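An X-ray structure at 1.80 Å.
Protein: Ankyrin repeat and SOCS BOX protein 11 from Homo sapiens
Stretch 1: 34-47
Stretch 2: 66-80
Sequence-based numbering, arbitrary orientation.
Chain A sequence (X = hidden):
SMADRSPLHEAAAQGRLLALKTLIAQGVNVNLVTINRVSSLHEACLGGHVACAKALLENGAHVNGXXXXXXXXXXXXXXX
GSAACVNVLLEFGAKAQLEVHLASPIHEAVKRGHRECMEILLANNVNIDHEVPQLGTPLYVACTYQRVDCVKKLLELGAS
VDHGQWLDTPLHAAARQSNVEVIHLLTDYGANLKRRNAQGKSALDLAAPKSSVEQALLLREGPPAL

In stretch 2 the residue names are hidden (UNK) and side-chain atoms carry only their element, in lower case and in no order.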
ATOM      1  N   THR A  34     -14.834 -11.528 -15.686  1.00 20.27           N
ATOM      2  CA  THR A  34     -16.089 -11.835 -15.019  1.00 25.15           C
ATOM      3  C   THR A  34     -17.015 -10.627 -15.098  1.00 23.65           C
ATOM      4  O   THR A  34     -16.670  -9.613 -15.706  1.00 21.96           O
ATOM      5  CB  THR A  34     -15.871 -12.212 -13.547  1.00 30.47           C
ATOM      6  OG1 THR A  34     -15.390 -11.069 -12.828  1.00 27.92           O
ATOM      7  CG2 THR A  34     -14.862 -13.351 -13.424  1.00 27.83           C
ATOM      8  N   ILE A  35     -18.185 -10.734 -14.478  1.00 29.35           N
ATOM      9  CA  ILE A  35     -19.136  -9.629 -14.473  1.00 30.74           C
ATOM     10  C   ILE A  35     -18.566  -8.452 -13.686  1.00 35.34           C
ATOM     11  O   ILE A  35     -18.919  -7.302 -13.941  1.00 31.11           O
ATOM     12  CB  ILE A  35     -20.500 -10.045 -13.884  1.00 36.47           C
ATOM     13  CG1 ILE A  35     -20.333 -10.645 -12.485  1.00 44.17           C
ATOM     14  CG2 ILE A  35     -21.183 -11.040 -14.811  1.00 46.05           C
ATOM     15  CD1 ILE A  35     -21.644 -10.912 -11.769  1.00 49.52           C
ATOM     16  N   ASN A  36     -17.675  -8.741 -12.741  1.00 27.69           N
ATOM     17  CA  ASN A  36     -16.977  -7.688 -12.006  1.00 30.94           C
ATOM     18  C   ASN A  36     -15.706  -7.246 -12.732  1.00 26.76           C
ATOM     19  O   ASN A  36     -14.869  -6.542 -12.166  1.00 23.07           O
ATOM     20  CB  ASN A  36     -16.634  -8.156 -10.588  1.00 30.22           C
ATOM     21  CG  ASN A  36     -17.858  -8.267  -9.694  1.00 39.04           C
ATOM     22  OD1 ASN A  36     -18.856  -7.575  -9.895  1.00 45.81           O
ATOM     23  ND2 ASN A  36     -17.784  -9.140  -8.698  1.00 39.60           N
ATOM     24  N   ARG A  37     -15.577  -7.670 -13.988  1.00 20.95           N
ATOM     25  CA  ARG A  37     -14.450  -7.307 -14.846  1.00 18.32           C
ATOM     26  C   ARG A  37     -13.110  -7.765 -14.257  1.00 18.02           C
ATOM     27  O   ARG A  37     -12.092  -7.085 -14.393  1.00 21.39           O
ATOM     28  CB  ARG A  37     -14.429  -5.798 -15.102  1.00 26.35           C
ATOM     29  CG  ARG A  37     -15.664  -5.298 -15.830  1.00 22.05           C
ATOM     30  CD  ARG A  37     -15.456  -3.916 -16.420  1.00 30.46           C
ATOM     31  NE  ARG A  37     -16.641  -3.460 -17.141  1.00 60.22           N
ATOM     32  CZ  ARG A  37     -16.989  -3.879 -18.355  1.00 68.27           C
ATOM     33  NH1 ARG A  37     -16.244  -4.770 -18.997  1.00 64.47           N
ATOM     34  NH2 ARG A  37     -18.089  -3.409 -18.930  1.00 68.19           N
ATOM     35  N   VAL A  38     -13.128  -8.927 -13.615  1.00 16.88           N
ATOM     36  CA  VAL A  38     -11.913  -9.549 -13.095  1.00 18.91           C
ATOM     37  C   VAL A  38     -11.332 -10.506 -14.131  1.00 19.58           C
ATOM     38  O   VAL A  38     -12.017 -11.421 -14.597  1.00 21.14           O
ATOM     39  CB  VAL A  38     -12.189 -10.315 -11.785  1.00 21.22           C
ATOM     40  CG1 VAL A  38     -10.910 -10.962 -11.255  1.00 20.57           C
ATOM     41  CG2 VAL A  38     -12.790  -9.381 -10.738  1.00 23.14           C
ATOM     42  N   SER A  39     -10.069 -10.283 -14.486  1.00 18.71           N
ATOM     43  CA  SER A  39      -9.348 -11.141 -15.421  1.00 16.63           C
ATOM     44  C   SER A  39      -8.534 -12.198 -14.673  1.00 19.67           C
ATOM     45  O   SER A  39      -8.358 -12.117 -13.459  1.00 17.84           O
ATOM     46  CB  SER A  39      -8.415 -10.309 -16.299  1.00 21.45           C
ATOM     47  OG  SER A  39      -7.266  -9.893 -15.570  1.00 19.80           O
ATOM     48  N   SER A  40      -8.027 -13.179 -15.406  1.00 15.55           N
ATOM     49  CA  SER A  40      -7.148 -14.187 -14.819  1.00 17.23           C
ATOM     50  C   SER A  40      -5.885 -13.542 -14.246  1.00 17.22           C
ATOM     51  O   SER A  40      -5.365 -13.983 -13.218  1.00 15.58           O
ATOM     52  CB  SER A  40      -6.782 -15.242 -15.859  1.00 18.30           C
ATOM     53  OG  SER A  40      -7.928 -15.995 -16.226  1.00 19.57           O
ATOM     54  N   LEU A  41      -5.402 -12.489 -14.899  1.00 16.98           N
ATOM     55  CA  LEU A  41      -4.227 -11.772 -14.402  1.00 20.68           C
ATOM     56  C   LEU A  41      -4.504 -11.148 -13.037  1.00 20.36           C
ATOM     57  O   LEU A  41      -3.654 -11.199 -12.146  1.00 14.87           O
ATOM     58  CB  LEU A  41      -3.783 -10.693 -15.391  1.00 22.58           C
ATOM     59  CG  LEU A  41      -2.557  -9.879 -14.959  1.00 16.95           C
ATOM     60  CD1 LEU A  41      -1.339 -10.780 -14.761  1.00 14.74           C
ATOM     61  CD2 LEU A  41      -2.252  -8.783 -15.965  1.00 19.55           C
ATOM     62  N   HIS A  42      -5.687 -10.554 -12.875  1.00 17.28           N
ATOM     63  CA  HIS A  42      -6.099 -10.024 -11.575  1.00 17.43           C
ATOM     64  C   HIS A  42      -5.977 -11.101 -10.498  1.00 16.53           C
ATOM     65  O   HIS A  42      -5.438 -10.849  -9.420  1.00 15.93           O
ATOM     66  CB  HIS A  42      -7.541  -9.498 -11.608  1.00 16.94           C
ATOM     67  CG  HIS A  42      -7.689  -8.140 -12.220  1.00 19.38           C
ATOM     68  ND1 HIS A  42      -8.417  -7.920 -13.370  1.00 22.03           N
ATOM     69  CD2 HIS A  42      -7.225  -6.928 -11.833  1.00 20.38           C
ATOM     70  CE1 HIS A  42      -8.387  -6.633 -13.671  1.00 26.64           C
ATOM     71  NE2 HIS A  42      -7.670  -6.008 -12.754  1.00 17.66           N
ATOM     72  N   GLU A  43      -6.461 -12.308 -10.797  1.00 15.29           N
ATOM     73  CA  GLU A  43      -6.469 -13.380  -9.807  1.00 15.17           C
ATOM     74  C   GLU A  43      -5.061 -13.913  -9.517  1.00 14.95           C
ATOM     75  O   GLU A  43      -4.735 -14.189  -8.363  1.00 17.01           O
ATOM     76  CB  GLU A  43      -7.392 -14.515 -10.260  1.00 18.08           C
ATOM     77  CG  GLU A  43      -8.816 -14.024 -10.520  1.00 18.94           C
ATOM     78  CD  GLU A  43      -9.914 -14.940 -10.001  1.00 28.74           C
ATOM     79  OE1 GLU A  43      -9.696 -15.661  -9.002  1.00 37.79           O
ATOM     80  OE2 GLU A  43     -11.016 -14.929 -10.596  1.00 28.83           O
ATOM     81  N   ALA A  44      -4.224 -14.048 -10.543  1.00 15.11           N
ATOM     82  CA  ALA A  44      -2.837 -14.466 -10.322  1.00 13.72           C
ATOM     83  C   ALA A  44      -2.108 -13.468  -9.425  1.00 15.44           C
ATOM     84  O   ALA A  44      -1.368 -13.853  -8.525  1.00 15.48           O
ATOM     85  CB  ALA A  44      -2.093 -14.617 -11.642  1.00 14.96           C
ATOM     86  N   CYS A  45      -2.312 -12.181  -9.669  1.00 16.41           N
ATOM     87  CA  CYS A  45      -1.595 -11.166  -8.905  1.00 15.13           C
ATOM     88  C   CYS A  45      -2.099 -11.091  -7.463  1.00 12.57           C
ATOM     89  O   CYS A  45      -1.321 -10.850  -6.546  1.00 15.18           O
ATOM     90  CB  CYS A  45      -1.714  -9.807  -9.594  1.00 16.34           C
ATOM     91  SG  CYS A  45      -0.748  -9.711 -11.117  1.00 19.66           S
ATOM     92  N   LEU A  46      -3.395 -11.316  -7.263  1.00 13.80           N
ATOM     93  CA  LEU A  46      -3.962 -11.308  -5.919  1.00 14.03           C
ATOM     94  C   LEU A  46      -3.419 -12.478  -5.104  1.00 18.77           C
ATOM     95  O   LEU A  46      -3.281 -12.383  -3.885  1.00 17.65           O
ATOM     96  CB  LEU A  46      -5.495 -11.357  -5.975  1.00 17.14           C
ATOM     97  CG  LEU A  46      -6.212 -11.168  -4.635  1.00 21.76           C
ATOM     98  CD1 LEU A  46      -5.913  -9.804  -4.018  1.00 23.21           C
ATOM     99  CD2 LEU A  46      -7.709 -11.354  -4.804  1.00 24.09           C
ATOM    100  N   GLY A  47      -3.102 -13.576  -5.788  1.00 15.24           N
ATOM    101  CA  GLY A  47      -2.525 -14.743  -5.147  1.00 18.61           C
ATOM    102  C   GLY A  47      -1.011 -14.675  -5.041  1.00 16.31           C
ATOM    103  O   GLY A  47      -0.393 -15.531  -4.407  1.00 19.84           O
ATOM    104  N   UNK A  66      -8.823  -2.774 -15.290  1.00 19.35           N
ATOM    105  CA  UNK A  66      -9.489  -2.281 -14.087  1.00 22.53           C
ATOM    106  C   UNK A  66     -10.782  -3.042 -13.820  1.00 26.84           C
ATOM    107  O   UNK A  66     -11.604  -3.224 -14.720  1.00 21.54           O
ATOM    108  c   UNK A  66     -10.341  -0.230 -12.898  1.00 21.88           C
ATOM    109  c   UNK A  66      -9.796  -0.769 -14.203  1.00 25.11           C
ATOM    110  c   UNK A  66      -8.543  -0.002 -14.601  1.00 24.77           C
ATOM    111  N   UNK A  67     -10.951  -3.494 -12.578  1.00 22.09           N
ATOM    112  CA  UNK A  67     -12.178  -4.166 -12.161  1.00 22.96           C
ATOM    113  C   UNK A  67     -13.268  -3.137 -11.867  1.00 26.06           C
ATOM    114  O   UNK A  67     -13.000  -1.937 -11.819  1.00 19.70           O
ATOM    115  c   UNK A  67     -10.760  -5.946 -11.051  1.00 20.96           C
ATOM    116  c   UNK A  67     -11.973  -5.026 -10.903  1.00 24.03           C
ATOM    117  o   UNK A  67     -11.802  -4.173  -9.765  1.00 24.85           O
ATOM    118  N   UNK A  68     -14.489  -3.616 -11.655  1.00 31.27           N
ATOM    119  CA  UNK A  68     -15.612  -2.738 -11.340  1.00 30.73           C
ATOM    120  C   UNK A  68     -15.336  -1.922 -10.079  1.00 33.23           C
ATOM    121  O   UNK A  68     -15.829  -0.804  -9.936  1.00 35.96           O
ATOM    122  c   UNK A  68     -16.920  -3.544 -11.155  1.00 31.89           C
ATOM    123  c   UNK A  68     -17.336  -4.181 -12.472  1.00 31.97           C
ATOM    124  c   UNK A  68     -18.045  -2.661 -10.616  1.00 41.67           C
ATOM    125  N   UNK A  69     -14.542  -2.483  -9.172  1.00 27.08           N
ATOM    126  CA  UNK A  69     -14.239  -1.828  -7.903  1.00 32.78           C
ATOM    127  C   UNK A  69     -12.947  -1.001  -7.945  1.00 24.77           C
ATOM    128  O   UNK A  69     -12.504  -0.484  -6.920  1.00 32.24           O
ATOM    129  n   UNK A  69     -15.510  -4.908  -6.163  1.00 57.80           N
ATOM    130  c   UNK A  69     -16.727  -3.146  -6.595  1.00 48.33           C
ATOM    131  c   UNK A  69     -14.152  -2.875  -6.792  1.00 38.98           C
ATOM    132  c   UNK A  69     -15.446  -3.583  -6.534  1.00 53.47           C
ATOM    133  c   UNK A  69     -16.774  -5.259  -6.006  1.00 52.35           C
ATOM    134  n   UNK A  69     -17.533  -4.208  -6.262  1.00 58.19           N
ATOM    135  N   UNK A  70     -12.351  -0.877  -9.130  1.00 22.04           N
ATOM    136  CA  UNK A  70     -11.215   0.010  -9.331  1.00 23.10           C
ATOM    137  C   UNK A  70      -9.870  -0.629  -9.038  1.00 18.53           C
ATOM    138  O   UNK A  70      -8.878   0.071  -8.813  1.00 22.17           O
ATOM    139  N   UNK A  71      -9.829  -1.956  -9.053  1.00 17.77           N
ATOM    140  CA  UNK A  71      -8.592  -2.682  -8.782  1.00 21.58           C
ATOM    141  C   UNK A  71      -7.844  -2.988 -10.075  1.00 21.58           C
ATOM    142  O   UNK A  71      -8.440  -3.408 -11.069  1.00 22.84           O
ATOM    143  c   UNK A  71      -8.888  -3.966  -8.023  1.00 22.38           C
ATOM    144  N   UNK A  72      -6.536  -2.760 -10.044  1.00 19.62           N
ATOM    145  CA  UNK A  72      -5.635  -3.135 -11.126  1.00 15.74           C
ATOM    146  C   UNK A  72      -4.823  -4.358 -10.702  1.00 18.83           C
ATOM    147  O   UNK A  72      -4.795  -4.703  -9.517  1.00 17.32           O
ATOM    148  c   UNK A  72      -4.679  -1.990 -11.487  1.00 21.20           C
ATOM    149  o   UNK A  72      -3.927  -1.618 -10.325  1.00 18.79           O
ATOM    150  c   UNK A  72      -5.455  -0.775 -11.996  1.00 22.53           C
ATOM    151  N   UNK A  73      -4.165  -5.026 -11.664  1.00 18.54           N
ATOM    152  CA  UNK A  73      -3.280  -6.132 -11.276  1.00 18.34           C
ATOM    153  C   UNK A  73      -2.219  -5.685 -10.272  1.00 18.03           C
ATOM    154  O   UNK A  73      -1.893  -6.441  -9.358  1.00 16.28           O
ATOM    155  c   UNK A  73      -2.649  -6.559 -12.601  1.00 18.00           C
ATOM    156  c   UNK A  73      -4.337  -4.938 -13.127  1.00 23.22           C
ATOM    157  c   UNK A  73      -3.687  -6.191 -13.638  1.00 19.99           C
ATOM    158  N   UNK A  74      -1.710  -4.464 -10.430  1.00 17.48           N
ATOM    159  CA  UNK A  74      -0.673  -3.957  -9.533  1.00 16.69           C
ATOM    160  C   UNK A  74      -1.207  -3.788  -8.115  1.00 16.74           C
ATOM    161  O   UNK A  74      -0.517  -4.118  -7.147  1.00 16.28           O
ATOM    162  c   UNK A  74       2.240  -2.974  -9.147  1.00 17.72           C
ATOM    163  c   UNK A  74       1.045  -2.020  -9.251  1.00 18.87           C
ATOM    164  c   UNK A  74       1.472  -0.710  -9.888  1.00 22.17           C
ATOM    165  c   UNK A  74      -0.111  -2.633 -10.050  1.00 18.23           C
ATOM    166  N   UNK A  75      -2.426  -3.275  -7.982  1.00 15.15           N
ATOM    167  CA  UNK A  75      -3.050  -3.180  -6.670  1.00 15.79           C
ATOM    168  C   UNK A  75      -3.147  -4.567  -6.034  1.00 14.82           C
ATOM    169  O   UNK A  75      -2.783  -4.754  -4.875  1.00 14.96           O
ATOM    170  c   UNK A  75      -5.156  -2.457  -5.448  1.00 14.32           C
ATOM    171  c   UNK A  75      -6.481  -2.333  -3.011  1.00 16.52           C
ATOM    172  c   UNK A  75      -5.581  -1.348  -3.356  1.00 16.52           C
ATOM    173  c   UNK A  75      -4.925  -1.409  -4.571  1.00 19.40           C
ATOM    174  c   UNK A  75      -6.716  -3.378  -3.873  1.00 17.46           C
ATOM    175  c   UNK A  75      -6.058  -3.437  -5.082  1.00 13.87           C
ATOM    176  c   UNK A  75      -4.435  -2.532  -6.764  1.00 16.79           C
ATOM    177  N   UNK A  76      -3.623  -5.544  -6.800  1.00 15.04           N
ATOM    178  CA  UNK A  76      -3.762  -6.900  -6.286  1.00 16.21           C
ATOM    179  C   UNK A  76      -2.410  -7.476  -5.870  1.00 15.56           C
ATOM    180  O   UNK A  76      -2.305  -8.154  -4.847  1.00 16.61           O
ATOM    181  c   UNK A  76      -4.431  -7.799  -7.327  1.00 17.19           C
ATOM    182  n   UNK A  76      -6.605  -8.327  -8.267  1.00 18.36           N
ATOM    183  o   UNK A  76      -6.464  -6.648  -6.783  1.00 17.67           O
ATOM    184  c   UNK A  76      -5.927  -7.543  -7.436  1.00 19.33           C
ATOM    185  N   UNK A  77      -1.373  -7.180  -6.648  1.00 14.72           N
ATOM    186  CA  UNK A  77      -0.028  -7.650  -6.336  1.00 16.12           C
ATOM    187  C   UNK A  77       0.430  -7.075  -5.001  1.00 18.55           C
ATOM    188  O   UNK A  77       1.131  -7.737  -4.235  1.00 19.33           O
ATOM    189  c   UNK A  77       0.942  -7.268  -7.444  1.00 21.52           C
ATOM    190  N   UNK A  78       0.009  -5.847  -4.719  1.00 18.43           N
ATOM    191  CA  UNK A  78       0.362  -5.187  -3.468  1.00 17.09           C
ATOM    192  C   UNK A  78      -0.475  -5.716  -2.304  1.00 17.74           C
ATOM    193  O   UNK A  78      -0.085  -5.579  -1.149  1.00 23.38           O
ATOM    194  c   UNK A  78       0.200  -3.671  -3.605  1.00 19.76           C
ATOM    195  s   UNK A  78       1.483  -2.906  -4.632  1.00 20.17           S
ATOM    196  N   UNK A  79      -1.616  -6.333  -2.603  1.00 15.70           N
ATOM    197  CA  UNK A  79      -2.379  -7.041  -1.578  1.00 15.81           C
ATOM    198  C   UNK A  79      -1.634  -8.306  -1.171  1.00 21.29           C
ATOM    199  O   UNK A  79      -1.533  -8.633   0.011  1.00 19.39           O
ATOM    200  s   UNK A  79      -4.913  -6.031  -2.299  1.00 20.04           S
ATOM    201  c   UNK A  79      -3.779  -7.413  -2.071  1.00 18.98           C
ATOM    202  N   UNK A  80      -1.119  -9.018  -2.167  1.00 19.70           N
ATOM    203  CA  UNK A  80      -0.447 -10.288  -1.936  1.00 18.60           C
ATOM    204  C   UNK A  80       0.926 -10.086  -1.303  1.00 19.40           C
ATOM    205  O   UNK A  80       1.407 -10.948  -0.571  1.00 21.82           O
ATOM    206  o   UNK A  80       0.690 -10.491  -4.081  1.00 21.13           O
ATOM    207  c   UNK A  80      -0.306 -11.062  -3.248  1.00 18.10           C
TER
HETATM  208  O   HOH W   1     -10.852  -5.675 -16.381  1.00 25.61           O

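Position 66 carries three carbons forked at CB, which points away from stretch 1; its backbone O lies 3.8 Å from Arg37 CB, and one water donates to this O and to Arg37 O. The fork identifies Val66. At 67, CB bears one oxygen and one carbon. The oxygen accepts from the backbone N of 71, and the carbon sits over one face of the His42 ring, 3.6 Å from its centroid, a CH-pi contact. This is Thr67, which opens a type I turn. Position 68 again has three carbons forked at CB, one of them 3.9 Å from Arg37 CG; its backbone N donates to Asn36 O at 3.0 Å, nearly linearly. It is Val68.

At 69 a single carbon leads to a five-membered ring with two nitrogens, which makes no close contact with stretch 1: His69. Position 70 has no side-chain atoms, and at phi/psi 88/20 a CB would jam against the preceding carbonyl, so it is Gly70. One carbon at 71 gives Ala71, whose O receives a weak hydrogen bond from His42 NE2 (3.2 Å). At 72, CB again bears an oxygen and a carbon and points away from stretch 1; the oxygen accepts from the backbone N of 75, capping the helix. This is Thr72.

Three carbons at 73 close a ring onto the backbone N, which defines Pro73; its CG packs 3.8 Å from Leu41 CD2. Position 74 has four carbons forked at the second, turned away from stretch 1: Leu74. A six-carbon ring beyond CB makes 75 Phe75, also out of contact. At 76, two carbons end in one oxygen and one nitrogen, fitting Asn76; its ND2 donates to His42 O at 3.0 Å. A lone carbon at 77, 4.3 Å from Cys45 CB, is Ala77.

Positions 78 and 79 each have one carbon and one sulfur. Cys78 points away, whereas Cys79 places CB 3.7 Å from Leu46 CD1. At 80, one carbon and one oxygen mark Ser80, with CB 3.3 Å from Leu46 O; its OG donates to Ala77 O.

The contact joins two similar units, each with a type I turn and a serine- or threonine-capped helix. The helices run at 22° with axes 7.5 Å apart, close enough for Cys45 O to meet Ala77 CA at 3.5 Å in a CH...O contact. His42 links loop and helix: Ser39 N donates to its ND1, while its ring contacts Thr67, Ala71 and Pro73 and its carbonyl receives Asn76.

Stretch 2 (66-80) VTVHGATPLFNACCS
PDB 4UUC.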